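Local structure of superoxide dismutase (Acidilobus saccharovorans, 4FFK) at residues L62-L66 with N67-T71. The protein catalyses the dismutation of superoxide to oxygen and hydrogen peroxide at an iron centre, as expected of an iron superoxide dismutase. Residues are numbered along the deposited sequence; the frame is centred on the assembly and turned at random.
Sequences LEKYL and NGQLT
Lys-64 O takes two backbone donors from the chain as it leaves helix 37-66, Gln-69 N at 2.7 Å and Leu-70 N at 3.2 Å, both from the same face of its carbonyl plane. The Leu-70 bond is the straighter at hydrogen (169°), although its donor stands above that plane. One residue earlier in the helix, Glu-63 O accepts from Asn-67 N (2.7 Å); Gly-68 N hydrogen-bonds to Tyr-65 O from above its carbonyl plane. Asn-67, with CG anti to its carbonyl carbon (chi1 -69°), turns its amide back over the last turn, where ND2 lies 3.4 Å from Glu-63 CG. The planes of the amide and the Glu-63 carboxylate are nearly parallel, 16° apart, and both groups serve the N-terminal segment: Asn-67 OD1 accepts from Val-14 N, while Glu-63 bonds to Leu-16 N and forms a salt bridge with Arg-18. An alanine in place of Asn-67 would probably leave Val-14 N without this acceptor and uncover the methylene of Glu-63. Leu-70, in the conformer described, one of two, folds back onto the helix, its CG 3.5 Å from Lys-64 CB, while the Gln-69 amide rests against the extended lysine chain, OE1 beside CG and NE2 beside CE. The Tyr-65 CA-H points almost straight at Leu-70 O (3.4 Å), and the ring, swung out with CG anti to the backbone N, has Thr-71 O at its edge, 3.4 Å from CE2. Lys-126 of the second subunit bonds to Leu-66 O. Gly-68, with positive phi, completes a Schellman motif that ends the first long helix of the alpha-hairpin domain and starts the turn toward helix 75-97.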
ATOM      1  N   LEU A  62       9.823  -2.833  20.758  1.00 31.47           N
ATOM      2  CA  LEU A  62       9.980  -1.467  21.124  1.00 32.08           C
ATOM      3  C   LEU A  62      10.531  -1.305  22.565  1.00 32.17           C
ATOM      4  O   LEU A  62      11.469  -0.519  22.851  1.00 31.57           O
ATOM      5  CB  LEU A  62       8.591  -0.857  21.132  1.00 32.27           C
ATOM      6  CG  LEU A  62       8.202   0.368  20.386  1.00 38.71           C
ATOM      7  CD1 LEU A  62       6.725   0.253  19.962  1.00 35.39           C
ATOM      8  CD2 LEU A  62       8.430   1.474  21.374  1.00 43.23           C
ATOM      9  N   GLU A  63       9.858  -1.995  23.464  1.00 31.69           N
ATOM     10  CA  GLU A  63      10.233  -1.991  24.863  1.00 33.74           C
ATOM     11  C   GLU A  63      11.667  -2.434  25.064  1.00 33.29           C
ATOM     12  O   GLU A  63      12.424  -1.753  25.794  1.00 35.92           O
ATOM     13  CB  GLU A  63       9.304  -2.941  25.610  1.00 34.24           C
ATOM     14  CG  GLU A  63       9.363  -2.829  27.094  1.00 36.67           C
ATOM     15  CD  GLU A  63       8.153  -3.555  27.648  1.00 35.95           C
ATOM     16  OE1 GLU A  63       8.193  -4.801  27.643  1.00 37.79           O
ATOM     17  OE2 GLU A  63       7.161  -2.890  27.952  1.00 36.49           O
ATOM     18  N   LYS A  64      12.041  -3.538  24.436  1.00 32.58           N
ATOM     19  CA  LYS A  64      13.357  -4.150  24.582  1.00 33.18           C
ATOM     20  C   LYS A  64      14.432  -3.174  24.055  1.00 34.62           C
ATOM     21  O   LYS A  64      15.430  -2.850  24.732  1.00 33.27           O
ATOM     22  CB  LYS A  64      13.432  -5.468  23.818  1.00 34.02           C
ATOM     23  CG  LYS A  64      12.720  -6.683  24.538  1.00 35.10           C
ATOM     24  CD  LYS A  64      13.206  -7.988  23.988  1.00 41.94           C
ATOM     25  CE  LYS A  64      12.912  -9.097  24.986  1.00 46.49           C
ATOM     26  NZ  LYS A  64      13.332 -10.446  24.475  1.00 47.95           N
ATOM     27  N   TYR A  65      14.168  -2.646  22.866  1.00 32.54           N
ATOM     28  CA  TYR A  65      14.970  -1.547  22.374  1.00 33.31           C
ATOM     29  C   TYR A  65      15.092  -0.374  23.353  1.00 33.65           C
ATOM     30  O   TYR A  65      16.208   0.060  23.628  1.00 34.68           O
ATOM     31  CB  TYR A  65      14.405  -1.056  21.051  1.00 32.28           C
ATOM     32  CG  TYR A  65      15.040   0.225  20.615  1.00 33.19           C
ATOM     33  CD1 TYR A  65      14.368   1.441  20.766  1.00 32.65           C
ATOM     34  CD2 TYR A  65      16.317   0.222  20.041  1.00 34.76           C
ATOM     35  CE1 TYR A  65      14.957   2.633  20.354  1.00 35.75           C
ATOM     36  CE2 TYR A  65      16.909   1.422  19.629  1.00 35.12           C
ATOM     37  CZ  TYR A  65      16.217   2.616  19.796  1.00 37.37           C
ATOM     38  OH  TYR A  65      16.765   3.831  19.373  1.00 38.35           O
ATOM     39  N   LEU A  66      13.982   0.129  23.867  1.00 33.89           N
ATOM     40  CA  LEU A  66      13.960   1.339  24.708  1.00 36.55           C
ATOM     41  C   LEU A  66      14.568   1.131  26.089  1.00 39.24           C
ATOM     42  O   LEU A  66      15.104   2.090  26.693  1.00 41.25           O
ATOM     43  CB  LEU A  66      12.551   1.834  24.901  1.00 35.86           C
ATOM     44  CG  LEU A  66      11.950   2.511  23.669  1.00 33.20           C
ATOM     45  CD1 LEU A  66      10.508   2.553  23.920  1.00 34.30           C
ATOM     46  CD2 LEU A  66      12.523   3.887  23.503  1.00 33.91           C
ATOM     47  N   ASN A  67      14.478  -0.097  26.569  1.00 40.60           N
ATOM     48  CA  ASN A  67      15.060  -0.452  27.862  1.00 42.82           C
ATOM     49  C   ASN A  67      16.457  -1.030  27.689  1.00 44.42           C
ATOM     50  O   ASN A  67      17.070  -1.496  28.650  1.00 45.24           O
ATOM     51  CB  ASN A  67      14.153  -1.431  28.608  1.00 42.28           C
ATOM     52  CG  ASN A  67      12.862  -0.787  29.078  1.00 41.10           C
ATOM     53  OD1 ASN A  67      12.792   0.408  29.370  1.00 38.84           O
ATOM     54  ND2 ASN A  67      11.825  -1.594  29.167  1.00 42.08           N
ATOM     55  N   GLY A  68      16.955  -1.018  26.460  1.00 44.97           N
ATOM     56  CA  GLY A  68      18.354  -1.330  26.181  1.00 47.07           C
ATOM     57  C   GLY A  68      18.722  -2.786  26.012  1.00 47.87           C
ATOM     58  O   GLY A  68      19.903  -3.101  25.942  1.00 48.10           O
ATOM     59  N   GLN A  69      17.726  -3.676  25.913  1.00 48.37           N
ATOM     60  CA  GLN A  69      17.970  -5.097  25.659  1.00 48.81           C
ATOM     61  C   GLN A  69      18.235  -5.426  24.189  1.00 48.29           C
ATOM     62  O   GLN A  69      18.959  -6.364  23.878  1.00 49.10           O
ATOM     63  CB  GLN A  69      16.802  -5.933  26.153  1.00 49.64           C
ATOM     64  CG  GLN A  69      16.377  -5.656  27.586  1.00 52.64           C
ATOM     65  CD  GLN A  69      15.026  -6.275  27.870  1.00 57.82           C
ATOM     66  OE1 GLN A  69      14.002  -5.571  27.941  1.00 61.23           O
ATOM     67  NE2 GLN A  69      15.001  -7.609  27.997  1.00 57.75           N
ATOM     68  N   LEU A  70      17.615  -4.676  23.286  1.00 47.56           N
ATOM     69  CA  LEU A  70      17.898  -4.643  21.866  0.50 47.07           C
ATOM     70  C   LEU A  70      18.648  -3.374  21.587  0.50 45.99           C
ATOM     71  O   LEU A  70      18.260  -2.268  21.961  0.50 45.16           O
ATOM     72  CB  LEU A  70      16.634  -4.579  21.011  1.00 47.15           C
ATOM     73  CG  LEU A  70      15.552  -5.655  21.035  1.00 48.84           C
ATOM     74  CD1 LEU A  70      14.486  -5.307  19.919  1.00 47.56           C
ATOM     75  CD2 LEU A  70      16.117  -7.083  20.877  1.00 49.25           C
ATOM     76  N   THR A  71      19.713  -3.569  20.856  0.50 45.83           N
ATOM     77  CA  THR A  71      20.642  -2.534  20.555  0.50 45.97           C
ATOM     78  C   THR A  71      20.025  -1.627  19.471  1.00 45.06           C
ATOM     79  O   THR A  71      19.832  -0.408  19.658  1.00 45.17           O
ATOM     80  CB  THR A  71      21.956  -3.251  20.152  1.00 46.58           C
ATOM     81  OG1 THR A  71      22.931  -2.301  19.696  1.00 49.02           O
ATOM     82  CG2 THR A  71      21.718  -4.318  19.041  1.00 47.95           C
TER